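Long-range contact in putative methyl-accepting chemotaxis signal transduction protein (Campylobacter jejuni subsp. jejuni serotype O:2, PDB 4XMR), which binds isoleucine in its tandem PAS sensory domain and probably relays the signal across the membrane to steer chemotaxis: residues K45-L50 with K145-D150. Sequence-based numbering, arbitrary orientation.
Sequences KDIANL and KAIYKD
Lys-149 reaches from the end of a β-strand to Ala-48 and Leu-50 at the C-terminal end of a long helix, where its ammonium group bonds to both backbone carbonyls. Lys-149 NZ donates to Ala-48 O at 2.9 Å and to Leu-50 O at 2.8 Å. NZ lies closer to the direction of the Ala-48 carbonyl, at a C=O···N angle of 159° and tilted only slightly from the carbonyl plane. At Leu-50 the angle falls to 142° and NZ sits well above the plane. CG lies anti to the backbone N, and the chain then bends once, at chi2 (65°), before running extended to NZ. Lys-149 CE accompanies the nitrogen, 3.1 Å from Leu-50 O. A positive charge here would probably be favoured by the partial negative charge of the helix end. Tyr-52 and Leu-55, in the following loop, also touch the lysine.

Beside these bonds the contact is largely apolar. Ile-47 and Ile-147 cross at about a right angle and meet through their CG2 methyls, 4.1 Å apart. Ile-147 CG2 also lies 4.3 Å from Ala-48 CB, and Ala-48 CB in turn makes a van der Waals contact with the backbone oxygen Tyr-148 O at 3.7 Å. The closest CA pair across the contact is Ala-48 to Lys-149, 5.7 Å apart. Leu-69 of helix 58-76 packs on Ile-47, and Leu-157 of the neighbouring strand on Ile-147.

The contact joins the C-terminal part of helix 9-48 and the turn after it to strand 139-149 in the antiparallel sheet of the isoleucine-binding PAS-like module, a long helix packed against a PAS-type sheet as in the periplasmic tandem PAS (dCache-type) sensory domains of bacterial chemoreceptors.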
ATOM      1  N   LYS B  45      11.268  11.198  14.021  1.00 11.31           N
ATOM      2  CA  LYS B  45      12.523  10.704  14.580  1.00 12.59           C
ATOM      3  C   LYS B  45      13.720  11.378  13.907  1.00 12.14           C
ATOM      4  O   LYS B  45      14.685  11.751  14.582  1.00 13.07           O
ATOM      5  CB  LYS B  45      12.604   9.180  14.466  1.00 14.48           C
ATOM      6  CG  LYS B  45      13.805   8.538  15.146  1.00 20.48           C
ATOM      7  CD  LYS B  45      13.750   7.014  15.019  1.00 23.27           C
ATOM      8  CE  LYS B  45      14.984   6.357  15.620  1.00 29.44           C
ATOM      9  NZ  LYS B  45      14.889   4.870  15.572  1.00 43.89           N
ATOM     10  N   ASP B  46      13.662  11.558  12.589  1.00 10.95           N
ATOM     11  CA  ASP B  46      14.761  12.230  11.911  1.00 11.61           C
ATOM     12  C   ASP B  46      14.854  13.710  12.296  1.00 11.23           C
ATOM     13  O   ASP B  46      15.947  14.241  12.433  1.00 12.60           O
ATOM     14  CB  ASP B  46      14.643  12.045  10.395  1.00 11.59           C
ATOM     15  CG  ASP B  46      15.419  10.840   9.897  1.00 13.40           C
ATOM     16  OD1 ASP B  46      16.467  10.499  10.500  1.00 16.29           O
ATOM     17  OD2 ASP B  46      15.001  10.243   8.883  1.00 13.09           O
ATOM     18  N   ILE B  47      13.725  14.372  12.493  1.00 10.20           N
ATOM     19  CA  ILE B  47      13.776  15.764  12.929  1.00 11.94           C
ATOM     20  C   ILE B  47      14.360  15.873  14.342  1.00 11.21           C
ATOM     21  O   ILE B  47      15.255  16.691  14.600  1.00 12.32           O
ATOM     22  CB  ILE B  47      12.389  16.442  12.853  1.00 10.80           C
ATOM     23  CG1 ILE B  47      11.932  16.509  11.395  1.00 12.76           C
ATOM     24  CG2 ILE B  47      12.450  17.841  13.476  1.00 11.98           C
ATOM     25  CD1 ILE B  47      10.472  16.894  11.221  1.00 13.79           C
ATOM     26  N   ALA B  48      13.868  15.028  15.238  1.00 11.60           N
ATOM     27  CA  ALA B  48      14.318  15.050  16.619  1.00 12.40           C
ATOM     28  C   ALA B  48      15.771  14.587  16.780  1.00 12.59           C
ATOM     29  O   ALA B  48      16.387  14.831  17.813  1.00 15.00           O
ATOM     30  CB  ALA B  48      13.380  14.223  17.484  1.00 14.04           C
ATOM     31  N   ASN B  49      16.310  13.934  15.755  0.62 12.02           N
ATOM     32  CA  ASN B  49      17.709  13.504  15.761  0.62 11.86           C
ATOM     33  C   ASN B  49      18.683  14.649  15.464  0.62 12.86           C
ATOM     34  O   ASN B  49      19.887  14.511  15.655  0.62 14.26           O
ATOM     35  CB  ASN B  49      17.913  12.377  14.748  0.62 13.08           C
ATOM     36  CG  ASN B  49      19.295  11.780  14.805  0.62 17.25           C
ATOM     37  OD1 ASN B  49      19.770  11.402  15.872  0.62 23.28           O
ATOM     38  ND2 ASN B  49      19.955  11.699  13.658  0.62 25.76           N
ATOM     39  N   LEU B  50      18.162  15.769  14.979  1.00 12.90           N
ATOM     40  CA  LEU B  50      18.975  16.969  14.804  1.00 12.34           C
ATOM     41  C   LEU B  50      19.419  17.466  16.178  1.00 13.36           C
ATOM     42  O   LEU B  50      18.696  17.292  17.159  1.00 14.50           O
ATOM     43  CB  LEU B  50      18.182  18.061  14.098  1.00 11.99           C
ATOM     44  CG  LEU B  50      17.891  17.825  12.610  1.00 13.69           C
ATOM     45  CD1 LEU B  50      16.872  18.852  12.116  1.00 14.07           C
ATOM     46  CD2 LEU B  50      19.174  17.883  11.773  1.00 16.27           C
ATOM     47  N   LYS B 145       2.003  15.147  14.663  1.00 12.75           N
ATOM     48  CA  LYS B 145       2.715  14.644  15.817  1.00 12.79           C
ATOM     49  C   LYS B 145       3.535  15.756  16.426  1.00 12.68           C
ATOM     50  O   LYS B 145       4.273  16.445  15.723  1.00 13.05           O
ATOM     51  CB  LYS B 145       3.628  13.481  15.426  1.00 15.71           C
ATOM     52  CG  LYS B 145       4.308  12.832  16.620  1.00 22.09           C
ATOM     53  CD  LYS B 145       4.395  11.330  16.464  1.00 29.13           C
ATOM     54  CE  LYS B 145       4.204  10.619  17.800  1.00 27.23           C
ATOM     55  NZ  LYS B 145       5.113  11.129  18.868  1.00 25.20           N
ATOM     56  N   ALA B 146       3.413  15.932  17.736  1.00 13.28           N
ATOM     57  CA  ALA B 146       4.216  16.918  18.428  1.00 14.36           C
ATOM     58  C   ALA B 146       5.647  16.422  18.462  1.00 14.20           C
ATOM     59  O   ALA B 146       5.903  15.251  18.768  1.00 17.26           O
ATOM     60  CB  ALA B 146       3.693  17.139  19.839  1.00 16.08           C
ATOM     61  N   ILE B 147       6.582  17.309  18.141  0.50 13.58           N
ATOM     62  CA  ILE B 147       7.994  16.962  18.129  0.50 14.88           C
ATOM     63  C   ILE B 147       8.659  17.532  19.359  0.50 13.45           C
ATOM     64  O   ILE B 147       8.591  18.739  19.600  0.50 14.88           O
ATOM     65  CB  ILE B 147       8.709  17.546  16.900  0.50 17.77           C
ATOM     66  CG1 ILE B 147       7.923  17.224  15.631  0.50 19.19           C
ATOM     67  CG2 ILE B 147      10.147  17.032  16.815  0.50 22.42           C
ATOM     68  CD1 ILE B 147       7.720  15.749  15.414  0.50 22.49           C
ATOM     69  N   TYR B 148       9.310  16.663  20.122  1.00 14.90           N
ATOM     70  CA  TYR B 148      10.048  17.074  21.307  1.00 16.65           C
ATOM     71  C   TYR B 148      11.531  16.812  21.127  1.00 16.89           C
ATOM     72  O   TYR B 148      11.921  15.840  20.480  1.00 19.27           O
ATOM     73  CB  TYR B 148       9.554  16.310  22.530  1.00 18.89           C
ATOM     74  CG  TYR B 148       8.126  16.622  22.867  1.00 17.39           C
ATOM     75  CD1 TYR B 148       7.809  17.680  23.716  1.00 18.38           C
ATOM     76  CD2 TYR B 148       7.088  15.879  22.322  1.00 16.41           C
ATOM     77  CE1 TYR B 148       6.494  17.981  24.012  1.00 20.18           C
ATOM     78  CE2 TYR B 148       5.778  16.170  22.616  1.00 20.46           C
ATOM     79  CZ  TYR B 148       5.488  17.216  23.460  1.00 20.81           C
ATOM     80  OH  TYR B 148       4.175  17.496  23.735  1.00 24.17           O
ATOM     81  N   LYS B 149      12.343  17.689  21.703  1.00 16.26           N
ATOM     82  CA  LYS B 149      13.784  17.507  21.755  1.00 16.57           C
ATOM     83  C   LYS B 149      14.210  17.725  23.200  1.00 14.96           C
ATOM     84  O   LYS B 149      13.958  18.787  23.766  1.00 14.41           O
ATOM     85  CB  LYS B 149      14.490  18.525  20.861  1.00 17.73           C
ATOM     86  CG  LYS B 149      16.013  18.401  20.851  1.00 18.47           C
ATOM     87  CD  LYS B 149      16.474  17.081  20.239  1.00 17.99           C
ATOM     88  CE  LYS B 149      17.995  17.004  20.211  1.00 18.72           C
ATOM     89  NZ  LYS B 149      18.502  15.792  19.515  1.00 17.28           N
ATOM     90  N   ASP B 150      14.830  16.715  23.805  1.00 14.15           N
ATOM     91  CA  ASP B 150      15.236  16.775  25.203  1.00 13.90           C
ATOM     92  C   ASP B 150      14.057  17.185  26.081  1.00 17.05           C
ATOM     93  O   ASP B 150      14.206  17.954  27.033  1.00 17.63           O
ATOM     94  CB  ASP B 150      16.423  17.721  25.387  1.00 14.58           C
ATOM     95  CG  ASP B 150      17.680  17.207  24.714  1.00 14.89           C
ATOM     96  OD1 ASP B 150      17.596  16.202  23.974  1.00 15.79           O
ATOM     97  OD2 ASP B 150      18.757  17.809  24.904  1.00 15.88           O
TER